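Local coordinates for AxyAgu115A (Amphibacillus xylanus NBRC 15112, PDB 6NPS), which is a glycoside hydrolase family 115 alpha-glucuronidase that probably releases glucuronic acid side groups from arabinoglucuronoxylan, in coordination with alpha-arabinofuranosidases, at residues Asp385-Leu390 / Ile908-Asn913; Gly416-Glu421 / Ile640-Trp645; Tyr420-Ser425 / Arg520-Met525; Thr514-Asn519 / Gly577-Gln582. The protein carries 3 engineered substitutions. All coordinates share one frame; numbering follows the deposited sequence.

Contact 1 (Asp385-Leu390 / Ile908-Asn913); sequences DNHGNL and IDVINN
The loop that follows strand 379-383 of the TIM-type barrel, opened by an Asx turn at Asp385, presents its side chains to the last turn of helix 904-912, in the C-terminal domain of the family. His387 carries much of the contact. Its CB rests on Val910 CG2 at 3.4 Å, and CG is scarcely farther from the same methyl. The ring then turns so that Val910 CG1 stands over the middle of one face, 4.2 Å from the centroid and 10° off the normal, a CH-pi contact. CE1 looks obliquely at Ile911 CD1, and NE2 at the tip is hydrogen-bonded to Gly416 O. A branched valine suits this spot because its two methyls divide the work: CG1 lies on the imidazole, while CG2 fills the angle between His387 CB and Asn389 ND2.

Asp385 shapes the turn behind them. Its OD1 accepts from His387 N at 2.9 Å and from Asn389 N at 3.1 Å, both donors lying above the carboxylate plane. OD2 offers its syn lone pair to Asn389 ND2 at 3.0 Å and is also hydrogen-bonded to Trp906 NE1 of helix 904-912. Asn389 OD1 is held by Lys430, so the amide cannot easily flip. The helix ends in a Schellman motif with Asn913 as the C-prime residue, and a water accepts from Asn389 ND2 at 3.1 Å and donates to Asn913 OD1 at 3.2 Å.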
# COMPACT_ATOMS: atom_id res chain seq x y z
N ASP A 385 -3.27 -32.05 9.63
CA ASP A 385 -3.04 -30.77 10.27
C ASP A 385 -4.20 -29.79 10.01
O ASP A 385 -4.01 -28.59 10.17
CB ASP A 385 -1.72 -30.17 9.79
CG ASP A 385 -1.71 -29.86 8.28
OD1 ASP A 385 -2.68 -30.16 7.53
OD2 ASP A 385 -0.70 -29.30 7.82
N ASN A 386 -5.37 -30.30 9.59
CA ASN A 386 -6.60 -29.55 9.34
C ASN A 386 -6.53 -28.94 7.95
O ASN A 386 -7.51 -28.35 7.50
CB ASN A 386 -6.91 -28.48 10.42
CG ASN A 386 -7.22 -29.12 11.77
OD1 ASN A 386 -8.12 -29.97 11.84
ND2 ASN A 386 -6.49 -28.75 12.82
N HIS A 387 -5.42 -29.13 7.23
CA HIS A 387 -5.27 -28.59 5.90
C HIS A 387 -4.90 -29.65 4.89
O HIS A 387 -4.51 -29.32 3.77
CB HIS A 387 -4.25 -27.47 5.93
CG HIS A 387 -4.78 -26.29 6.67
ND1 HIS A 387 -5.37 -25.21 6.04
CD2 HIS A 387 -4.91 -26.07 8.00
CE1 HIS A 387 -5.80 -24.36 6.94
NE2 HIS A 387 -5.55 -24.86 8.15
N GLY A 388 -5.01 -30.93 5.25
CA GLY A 388 -4.80 -31.98 4.29
C GLY A 388 -3.39 -32.52 4.25
O GLY A 388 -3.07 -33.31 3.33
N ASN A 389 -2.55 -32.18 5.22
CA ASN A 389 -1.20 -32.71 5.35
C ASN A 389 -1.17 -33.59 6.59
O ASN A 389 -1.51 -33.13 7.68
CB ASN A 389 -0.19 -31.57 5.49
CG ASN A 389 -0.36 -30.54 4.41
OD1 ASN A 389 -0.09 -30.82 3.21
ND2 ASN A 389 -0.82 -29.33 4.80
N LEU A 390 -0.80 -34.86 6.42
CA LEU A 390 -0.68 -35.72 7.59
C LEU A 390 0.29 -35.12 8.60
O LEU A 390 1.13 -34.27 8.27
CB LEU A 390 -0.19 -37.11 7.21
CG LEU A 390 -0.95 -37.79 6.07
CD1 LEU A 390 -0.46 -39.25 5.89
CD2 LEU A 390 -2.48 -37.76 6.25
N ILE A 908 2.25 -20.01 7.41
CA ILE A 908 2.56 -19.41 6.11
C ILE A 908 2.55 -20.47 5.01
O ILE A 908 1.92 -20.32 3.96
CB ILE A 908 3.93 -18.71 6.15
CG1 ILE A 908 3.91 -17.48 7.06
CG2 ILE A 908 4.36 -18.27 4.71
CD1 ILE A 908 5.31 -17.14 7.52
N ASP A 909 3.27 -21.57 5.25
CA ASP A 909 3.46 -22.57 4.19
C ASP A 909 2.16 -23.27 3.84
O ASP A 909 1.95 -23.64 2.69
CB ASP A 909 4.51 -23.60 4.63
CG ASP A 909 5.90 -22.99 4.86
OD1 ASP A 909 6.12 -21.81 4.51
OD2 ASP A 909 6.79 -23.69 5.41
N VAL A 910 1.27 -23.47 4.82
CA VAL A 910 0.05 -24.23 4.52
C VAL A 910 -0.89 -23.40 3.62
O VAL A 910 -1.53 -23.94 2.70
CB VAL A 910 -0.56 -24.70 5.88
CG1 VAL A 910 -1.47 -23.66 6.51
CG2 VAL A 910 -1.25 -25.96 5.74
N ILE A 911 -0.94 -22.09 3.81
CA ILE A 911 -1.74 -21.20 2.96
C ILE A 911 -1.11 -21.03 1.57
O ILE A 911 -1.81 -20.95 0.56
CB ILE A 911 -1.90 -19.84 3.67
CG1 ILE A 911 -2.62 -20.07 5.02
CG2 ILE A 911 -2.71 -18.83 2.82
CD1 ILE A 911 -3.87 -20.91 4.89
N ASN A 912 0.23 -20.97 1.49
CA ASN A 912 0.90 -20.95 0.18
C ASN A 912 0.94 -22.31 -0.50
O ASN A 912 1.35 -22.38 -1.67
CB ASN A 912 2.34 -20.46 0.32
CG ASN A 912 2.42 -19.00 0.69
OD1 ASN A 912 1.46 -18.26 0.53
ND2 ASN A 912 3.55 -18.60 1.26
N ASN A 913 0.58 -23.37 0.20
CA ASN A 913 0.69 -24.74 -0.29
C ASN A 913 2.09 -25.09 -0.80
O ASN A 913 2.25 -25.78 -1.81
CB ASN A 913 -0.33 -25.04 -1.38
CG ASN A 913 -0.54 -26.54 -1.53
OD1 ASN A 913 -0.42 -27.29 -0.53
ND2 ASN A 913 -0.86 -26.99 -2.73
O HOH W 1 -1.56 -27.41 2.49

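Contact 2 (Gly416-Glu421 / Ile640-Trp645); sequences GPVSYE and IGFVHW
Two loops meet here: one follows strand 405-410 of the TIM-type barrel and contains a cis peptide before Pro417, the other comes after helix 601-629. At the centre Ser419 grips a single acceptor, Trp645 O, with both of its donors. Ser419 N reaches it at 2.9 Å, in the carbonyl plane, while Ser419 OG donates at 2.8 Å from above that plane. Serine fits because OG, placed anti to its own carbonyl carbon and beside the backbone N, folds back alongside the N-H toward the same oxygen. That oxygen also lies close to Ser419 CB. The CA of Trp645 returns a weaker contact, a C-H pointing at Pro417 O over 3.4 Å.

Apolar groups flank these bonds. Val418 CG1 crosses obliquely to Phe642 and touches Phe642 CD2 and Phe642 CB, each at 4.1 Å. Gly416 lays its CA against Trp645 CB at 3.9 Å.

Farther out, Pro417 and Val418 pack on helix 904-912, and Ser419 OG has a second hydrogen bond with Gly415 N. The indole of Trp645 meets His414 edge-to-face, and it meets Trp682 of the second subunit in the same way, which places the contact beside the dimer interface. Its CG takes the crowded position between backbone N and carbonyl carbon (chi1 65°), and this brings the six-membered ring's CE3 to within 3.6 Å of Ser419 OG, which lies at the ring's edge.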
# COMPACT_ATOMS: atom_id res chain seq x y z
N GLY A 416 -7.90 -21.79 11.88
CA GLY A 416 -6.74 -21.10 11.32
C GLY A 416 -5.86 -21.95 10.40
O GLY A 416 -5.96 -23.18 10.39
N PRO A 417 -4.97 -21.30 9.61
CA PRO A 417 -4.83 -19.82 9.50
C PRO A 417 -6.00 -19.14 8.80
O PRO A 417 -6.25 -17.98 9.08
CB PRO A 417 -3.53 -19.64 8.67
CG PRO A 417 -2.78 -20.89 8.82
CD PRO A 417 -3.84 -21.99 8.93
N VAL A 418 -6.65 -19.81 7.85
CA VAL A 418 -7.81 -19.31 7.11
C VAL A 418 -8.75 -20.50 6.89
O VAL A 418 -8.32 -21.55 6.39
CB VAL A 418 -7.46 -18.71 5.71
CG1 VAL A 418 -8.72 -18.00 5.07
CG2 VAL A 418 -6.23 -17.76 5.77
N SER A 419 -10.03 -20.31 7.17
CA SER A 419 -11.00 -21.37 6.97
C SER A 419 -11.18 -21.63 5.48
O SER A 419 -10.87 -20.79 4.63
CB SER A 419 -12.35 -21.01 7.60
OG SER A 419 -12.19 -20.68 8.97
N TYR A 420 -11.66 -22.83 5.16
CA TYR A 420 -12.08 -23.14 3.80
C TYR A 420 -13.32 -24.00 3.88
O TYR A 420 -13.30 -25.15 4.38
CB TYR A 420 -10.96 -23.80 2.98
CG TYR A 420 -10.34 -25.04 3.56
CD1 TYR A 420 -9.42 -24.97 4.61
CD2 TYR A 420 -10.63 -26.27 3.01
CE1 TYR A 420 -8.86 -26.12 5.13
CE2 TYR A 420 -10.09 -27.43 3.51
CZ TYR A 420 -9.20 -27.35 4.56
OH TYR A 420 -8.67 -28.53 5.03
N GLU A 421 -14.43 -23.41 3.44
CA GLU A 421 -15.72 -24.04 3.71
C GLU A 421 -16.76 -23.77 2.64
O GLU A 421 -17.92 -24.10 2.86
CB GLU A 421 -16.33 -23.54 5.05
CG GLU A 421 -15.40 -23.43 6.25
CD GLU A 421 -16.13 -22.95 7.51
OE1 GLU A 421 -17.11 -23.62 7.92
OE2 GLU A 421 -15.74 -21.91 8.08
N ILE A 640 -15.25 -14.35 0.44
CA ILE A 640 -14.44 -13.40 -0.31
C ILE A 640 -13.59 -12.59 0.66
O ILE A 640 -14.12 -11.96 1.58
CB ILE A 640 -15.31 -12.49 -1.19
CG1 ILE A 640 -15.88 -13.32 -2.37
CG2 ILE A 640 -14.43 -11.30 -1.80
CD1 ILE A 640 -17.01 -12.59 -3.13
N GLY A 641 -12.27 -12.57 0.41
CA GLY A 641 -11.39 -11.57 1.05
C GLY A 641 -11.28 -11.68 2.56
O GLY A 641 -11.29 -10.65 3.25
N PHE A 642 -11.16 -12.90 3.10
CA PHE A 642 -11.00 -13.01 4.55
C PHE A 642 -9.75 -12.26 4.98
O PHE A 642 -8.73 -12.31 4.28
CB PHE A 642 -10.88 -14.49 4.99
CG PHE A 642 -12.18 -15.21 5.08
CD1 PHE A 642 -13.29 -14.80 4.32
CD2 PHE A 642 -12.33 -16.31 5.94
CE1 PHE A 642 -14.51 -15.48 4.42
CE2 PHE A 642 -13.51 -17.02 6.01
CZ PHE A 642 -14.62 -16.61 5.27
N VAL A 643 -9.83 -11.52 6.08
CA VAL A 643 -8.66 -10.92 6.71
C VAL A 643 -8.33 -11.58 8.04
O VAL A 643 -7.33 -11.21 8.67
CB VAL A 643 -8.84 -9.40 6.93
CG1 VAL A 643 -9.19 -8.69 5.63
CG2 VAL A 643 -9.89 -9.14 7.96
N HIS A 644 -9.21 -12.46 8.53
CA HIS A 644 -8.98 -13.26 9.71
C HIS A 644 -9.16 -14.73 9.37
O HIS A 644 -9.40 -15.10 8.21
CB HIS A 644 -9.95 -12.89 10.83
CG HIS A 644 -9.80 -11.47 11.29
ND1 HIS A 644 -8.61 -10.99 11.82
CD2 HIS A 644 -10.67 -10.42 11.31
CE1 HIS A 644 -8.76 -9.72 12.16
NE2 HIS A 644 -10.00 -9.35 11.87
N TRP A 645 -9.09 -15.57 10.40
CA TRP A 645 -9.27 -16.98 10.14
C TRP A 645 -10.71 -17.26 9.75
O TRP A 645 -10.98 -18.17 8.96
CB TRP A 645 -8.85 -17.77 11.38
CG TRP A 645 -9.68 -17.54 12.55
CD1 TRP A 645 -9.49 -16.61 13.55
CD2 TRP A 645 -10.86 -18.28 12.90
NE1 TRP A 645 -10.48 -16.74 14.48
CE2 TRP A 645 -11.32 -17.77 14.12
CE3 TRP A 645 -11.54 -19.36 12.30
CZ2 TRP A 645 -12.48 -18.26 14.75
CZ3 TRP A 645 -12.66 -19.86 12.92
CH2 TRP A 645 -13.13 -19.31 14.14

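Contact 3 (Tyr420-Ser425 / Arg520-Met525); sequences YEWINS and RRPEAM
Tyr420 places its CG in the crowded position between backbone N and carbonyl carbon (chi1 54°), while Arg521 runs extended from CG to NE, so that phenol ring and guanidinium are laid one on the other. Their planes differ by 13° and their centres are 3.8 Å apart, a flat cation-pi stack. Arginine also brings an aliphatic stem, whose CD sits over the same ring face, 3.4 Å from Tyr420 CG. In its own plane the guanidinium points NH1 at Ser425 OG (2.9 Å), a nearly straight bond that fixes its rotation about the stack.

These residues join the loop after barrel strand 405-410, in the TIM-type domain, to the connection between helices 500-519 and 537-558. Tyr420 OH continues outward to Asn386 O.

Glu523 meets the beginning of 420-425. A bend at chi2 (92°) curls its carboxylate back toward the backbone there, where OE2 accepts from Glu421 N at 2.9 Å and OE1 lies against Tyr420 CA. A water donates to Glu523 OE1 at 2.7 Å and accepts from Trp422 N at 3.0 Å. Such donors probably help to keep a buried carboxylate ionised, though the nearby Glu421 carboxylate would probably work the other way. Pro522, rigid and apolar, touches both Trp422 and Ser425: its CB lies at the indole edge, 4.0 Å from Trp422 CE3, and its CD meets Ser425 CB.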
# COMPACT_ATOMS: atom_id res chain seq x y z
N TYR A 420 -11.66 -22.83 5.16
CA TYR A 420 -12.08 -23.14 3.80
C TYR A 420 -13.32 -24.00 3.88
O TYR A 420 -13.30 -25.15 4.38
CB TYR A 420 -10.96 -23.80 2.98
CG TYR A 420 -10.34 -25.04 3.56
CD1 TYR A 420 -9.42 -24.97 4.61
CD2 TYR A 420 -10.63 -26.27 3.01
CE1 TYR A 420 -8.86 -26.12 5.13
CE2 TYR A 420 -10.09 -27.43 3.51
CZ TYR A 420 -9.20 -27.35 4.56
OH TYR A 420 -8.67 -28.53 5.03
N GLU A 421 -14.43 -23.41 3.44
CA GLU A 421 -15.72 -24.04 3.71
C GLU A 421 -16.76 -23.77 2.64
O GLU A 421 -17.92 -24.10 2.86
CB GLU A 421 -16.33 -23.54 5.05
CG GLU A 421 -15.40 -23.43 6.25
CD GLU A 421 -16.13 -22.95 7.51
OE1 GLU A 421 -17.11 -23.62 7.92
OE2 GLU A 421 -15.74 -21.91 8.08
N TRP A 422 -16.41 -23.15 1.50
CA TRP A 422 -17.45 -22.71 0.58
C TRP A 422 -17.67 -23.74 -0.54
O TRP A 422 -18.76 -24.32 -0.67
CB TRP A 422 -17.03 -21.34 0.01
CG TRP A 422 -17.95 -20.79 -1.02
CD1 TRP A 422 -19.30 -20.67 -0.94
CD2 TRP A 422 -17.58 -20.28 -2.30
NE1 TRP A 422 -19.80 -20.10 -2.08
CE2 TRP A 422 -18.76 -19.86 -2.95
CE3 TRP A 422 -16.35 -20.15 -2.96
CZ2 TRP A 422 -18.77 -19.32 -4.23
CZ3 TRP A 422 -16.35 -19.62 -4.26
CH2 TRP A 422 -17.56 -19.20 -4.88
N ILE A 423 -16.66 -23.93 -1.37
CA ILE A 423 -16.70 -24.88 -2.48
C ILE A 423 -15.43 -25.72 -2.40
O ILE A 423 -14.38 -25.21 -2.00
CB ILE A 423 -16.77 -24.14 -3.85
CG1 ILE A 423 -18.08 -23.41 -4.01
CG2 ILE A 423 -16.74 -25.11 -5.01
CD1 ILE A 423 -18.18 -22.79 -5.40
N ASN A 424 -15.53 -27.00 -2.78
CA ASN A 424 -14.37 -27.91 -2.87
C ASN A 424 -13.13 -27.20 -3.40
O ASN A 424 -13.17 -26.56 -4.46
CB ASN A 424 -14.72 -29.09 -3.80
CG ASN A 424 -13.55 -30.05 -4.04
OD1 ASN A 424 -12.76 -30.32 -3.14
ND2 ASN A 424 -13.44 -30.58 -5.26
N SER A 425 -12.01 -27.35 -2.68
CA SER A 425 -10.70 -26.88 -3.15
C SER A 425 -9.64 -27.96 -2.95
O SER A 425 -8.44 -27.65 -2.89
CB SER A 425 -10.29 -25.58 -2.42
OG SER A 425 -10.36 -25.79 -1.01
N ARG A 520 -4.47 -21.92 -4.08
CA ARG A 520 -4.80 -20.85 -3.11
C ARG A 520 -6.29 -20.97 -2.86
O ARG A 520 -7.08 -20.62 -3.76
CB ARG A 520 -4.46 -19.48 -3.67
CG ARG A 520 -4.64 -18.32 -2.68
CD ARG A 520 -3.61 -18.53 -1.56
NE ARG A 520 -3.49 -17.36 -0.75
CZ ARG A 520 -2.39 -16.95 -0.15
NH1 ARG A 520 -1.24 -17.61 -0.28
NH2 ARG A 520 -2.46 -15.86 0.59
N ARG A 521 -6.69 -21.46 -1.67
CA ARG A 521 -8.09 -21.75 -1.45
C ARG A 521 -8.92 -20.45 -1.47
O ARG A 521 -8.38 -19.36 -1.23
CB ARG A 521 -8.24 -22.50 -0.12
CG ARG A 521 -7.56 -23.88 -0.13
CD ARG A 521 -8.05 -24.66 1.09
NE ARG A 521 -7.19 -25.76 1.52
CZ ARG A 521 -7.39 -27.04 1.20
NH1 ARG A 521 -8.40 -27.38 0.39
NH2 ARG A 521 -6.58 -27.97 1.68
N PRO A 522 -10.20 -20.54 -1.81
CA PRO A 522 -10.99 -19.32 -2.14
C PRO A 522 -10.94 -18.19 -1.12
O PRO A 522 -10.70 -17.04 -1.50
CB PRO A 522 -12.41 -19.89 -2.25
CG PRO A 522 -12.23 -21.27 -2.70
CD PRO A 522 -10.91 -21.77 -2.19
N GLU A 523 -11.25 -18.47 0.16
CA GLU A 523 -11.31 -17.42 1.16
C GLU A 523 -9.96 -16.75 1.35
O GLU A 523 -9.88 -15.57 1.74
CB GLU A 523 -11.80 -18.02 2.51
CG GLU A 523 -13.23 -18.54 2.48
CD GLU A 523 -13.36 -20.05 2.13
OE1 GLU A 523 -12.48 -20.60 1.37
OE2 GLU A 523 -14.37 -20.68 2.61
N ALA A 524 -8.88 -17.48 1.10
CA ALA A 524 -7.53 -16.96 1.23
C ALA A 524 -7.02 -16.28 -0.04
O ALA A 524 -5.91 -15.77 -0.05
CB ALA A 524 -6.56 -18.11 1.58
N MET A 525 -7.73 -16.39 -1.15
CA MET A 525 -7.28 -15.73 -2.38
C MET A 525 -7.50 -14.23 -2.23
O MET A 525 -8.42 -13.77 -1.55
CB MET A 525 -8.04 -16.32 -3.57
CG MET A 525 -7.54 -15.91 -4.99
SD MET A 525 -5.75 -15.84 -5.28
CE MET A 525 -5.76 -15.12 -6.91
O HOH W 2 -13.71 -22.69 0.21

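Contact 4 (Thr514-Asn519 / Gly577-Gln582); sequences TKIAHN and GNLNLQ
Helices 500-519 and 564-596 cross with local axes 9.8 Å apart at their closest and at 53° to each other. The nearest backbones are those of Ala517 and Asn578, 6.5 Å between CA atoms, a spacing helped by alanine having no more than a methyl. That methyl, Ala517 CB, meets Asn578 OD1 at 3.6 Å.

Next to it, Ile516 brings the bulkier side chain. Its CG2, anti to the backbone N, touches Leu579 CD2 at 3.9 Å, and the two side chains stand roughly at right angles. The same methyl lies 3.8 Å from Gln582 CD, as glutamine, bent at chi2, slides past in the opposite direction. Leu579 and Ile516 also pack on helix 537-558, so the apolar groups continue into a third helix.

The polar ends of both amides are engaged: Asn578 ND2 with Asn424 O, Gln582 NE2 with Arg520 O. Between the helices, a water donates to Ile516 O at 2.9 Å and to Gln582 OE1 at 2.8 Å. Asparagine and glutamine thus give alanine and isoleucine a surface to rest on while their amide nitrogens bond backbone carbonyls, so that a buried helix crossing is coupled by hydrogen bonds to the adjoining loops.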
# COMPACT_ATOMS: atom_id res chain seq x y z
N THR A 514 -9.81 -27.77 -9.74
CA THR A 514 -9.31 -28.25 -8.45
C THR A 514 -7.81 -27.99 -8.30
O THR A 514 -7.35 -27.72 -7.17
CB THR A 514 -9.62 -29.75 -8.21
OG1 THR A 514 -9.14 -30.59 -9.29
CG2 THR A 514 -11.13 -29.99 -8.00
N LYS A 515 -7.04 -28.06 -9.39
CA LYS A 515 -5.63 -27.69 -9.32
C LYS A 515 -5.46 -26.23 -8.91
O LYS A 515 -4.67 -25.91 -8.01
CB LYS A 515 -4.90 -27.94 -10.67
CG LYS A 515 -3.39 -27.86 -10.37
CD LYS A 515 -2.50 -28.16 -11.50
CE LYS A 515 -1.02 -27.89 -11.11
NZ LYS A 515 -0.28 -29.02 -10.51
N ILE A 516 -6.19 -25.33 -9.56
CA ILE A 516 -6.10 -23.90 -9.24
C ILE A 516 -6.62 -23.59 -7.82
O ILE A 516 -5.96 -22.88 -7.05
CB ILE A 516 -6.82 -23.08 -10.33
CG1 ILE A 516 -6.07 -23.23 -11.66
CG2 ILE A 516 -6.96 -21.60 -9.87
CD1 ILE A 516 -7.00 -23.09 -12.83
N ALA A 517 -7.77 -24.14 -7.44
CA ALA A 517 -8.28 -23.90 -6.10
C ALA A 517 -7.33 -24.41 -5.03
O ALA A 517 -7.18 -23.77 -3.97
CB ALA A 517 -9.66 -24.56 -5.88
N HIS A 518 -6.69 -25.52 -5.26
CA HIS A 518 -5.81 -26.04 -4.30
C HIS A 518 -4.56 -25.23 -4.16
O HIS A 518 -3.94 -25.29 -3.19
CB HIS A 518 -5.65 -27.55 -4.44
CG HIS A 518 -4.31 -27.98 -4.89
ND1 HIS A 518 -3.81 -27.63 -6.11
CD2 HIS A 518 -3.39 -28.76 -4.31
CE1 HIS A 518 -2.62 -28.16 -6.25
NE2 HIS A 518 -2.34 -28.85 -5.17
N ASN A 519 -4.20 -24.48 -5.16
CA ASN A 519 -3.01 -23.63 -5.08
C ASN A 519 -3.23 -22.41 -4.18
O ASN A 519 -2.26 -21.90 -3.60
CB ASN A 519 -2.60 -23.16 -6.49
CG ASN A 519 -1.83 -24.23 -7.22
OD1 ASN A 519 -1.47 -25.24 -6.61
ND2 ASN A 519 -1.54 -24.01 -8.53
N GLY A 577 -17.66 -21.01 -9.80
CA GLY A 577 -17.55 -20.35 -8.52
C GLY A 577 -16.11 -20.12 -8.13
O GLY A 577 -15.73 -19.01 -7.76
N ASN A 578 -15.30 -21.18 -8.18
CA ASN A 578 -13.89 -21.05 -7.83
C ASN A 578 -13.15 -20.15 -8.81
O ASN A 578 -12.37 -19.28 -8.42
CB ASN A 578 -13.24 -22.44 -7.87
CG ASN A 578 -13.19 -23.10 -6.50
OD1 ASN A 578 -12.66 -22.53 -5.54
ND2 ASN A 578 -13.75 -24.32 -6.41
N LEU A 579 -13.35 -20.38 -10.10
CA LEU A 579 -12.48 -19.71 -11.05
C LEU A 579 -12.89 -18.26 -11.29
O LEU A 579 -12.03 -17.42 -11.58
CB LEU A 579 -12.45 -20.47 -12.37
CG LEU A 579 -11.81 -21.86 -12.22
CD1 LEU A 579 -11.54 -22.39 -13.59
CD2 LEU A 579 -10.51 -21.81 -11.44
N ASN A 580 -14.19 -17.95 -11.22
CA ASN A 580 -14.58 -16.54 -11.26
C ASN A 580 -13.97 -15.76 -10.10
O ASN A 580 -13.52 -14.61 -10.25
CB ASN A 580 -16.10 -16.42 -11.25
CG ASN A 580 -16.57 -14.96 -11.23
OD1 ASN A 580 -16.48 -14.28 -12.24
ND2 ASN A 580 -17.06 -14.50 -10.10
N LEU A 581 -13.91 -16.39 -8.92
CA LEU A 581 -13.31 -15.72 -7.77
C LEU A 581 -11.81 -15.51 -7.95
O LEU A 581 -11.28 -14.44 -7.59
CB LEU A 581 -13.55 -16.56 -6.51
CG LEU A 581 -13.00 -15.93 -5.23
CD1 LEU A 581 -13.93 -16.39 -4.12
CD2 LEU A 581 -11.59 -16.44 -4.93
N GLN A 582 -11.09 -16.53 -8.45
CA GLN A 582 -9.66 -16.37 -8.74
C GLN A 582 -9.46 -15.23 -9.75
O GLN A 582 -8.63 -14.34 -9.55
CB GLN A 582 -9.07 -17.66 -9.29
CG GLN A 582 -9.18 -18.87 -8.38
CD GLN A 582 -8.03 -18.95 -7.41
OE1 GLN A 582 -6.93 -18.48 -7.71
NE2 GLN A 582 -8.27 -19.53 -6.24
O HOH W 3 -4.80 -20.24 -7.17

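From the N terminus, the chain enters contact 1 at 385-390, just after barrel strand 379-383, and closes that loop only at 908-913 in the C-terminal domain; the other three contacts nest within it. Contacts 2 and 3 start from the same loop after strand 405-410, sharing Tyr420 and Glu421. Contact 3 closes first, at 520-525. Contact 4 opens at 514-519 and closes at 577-582, so it crosses contact 3 but is nested inside contact 2, which ends at 640-645. Contacts 3 and 4 lie about 8 Å apart, centre to centre, as do 2 and 3. Together they tie barrel loops to the helical region and the C-terminal domain.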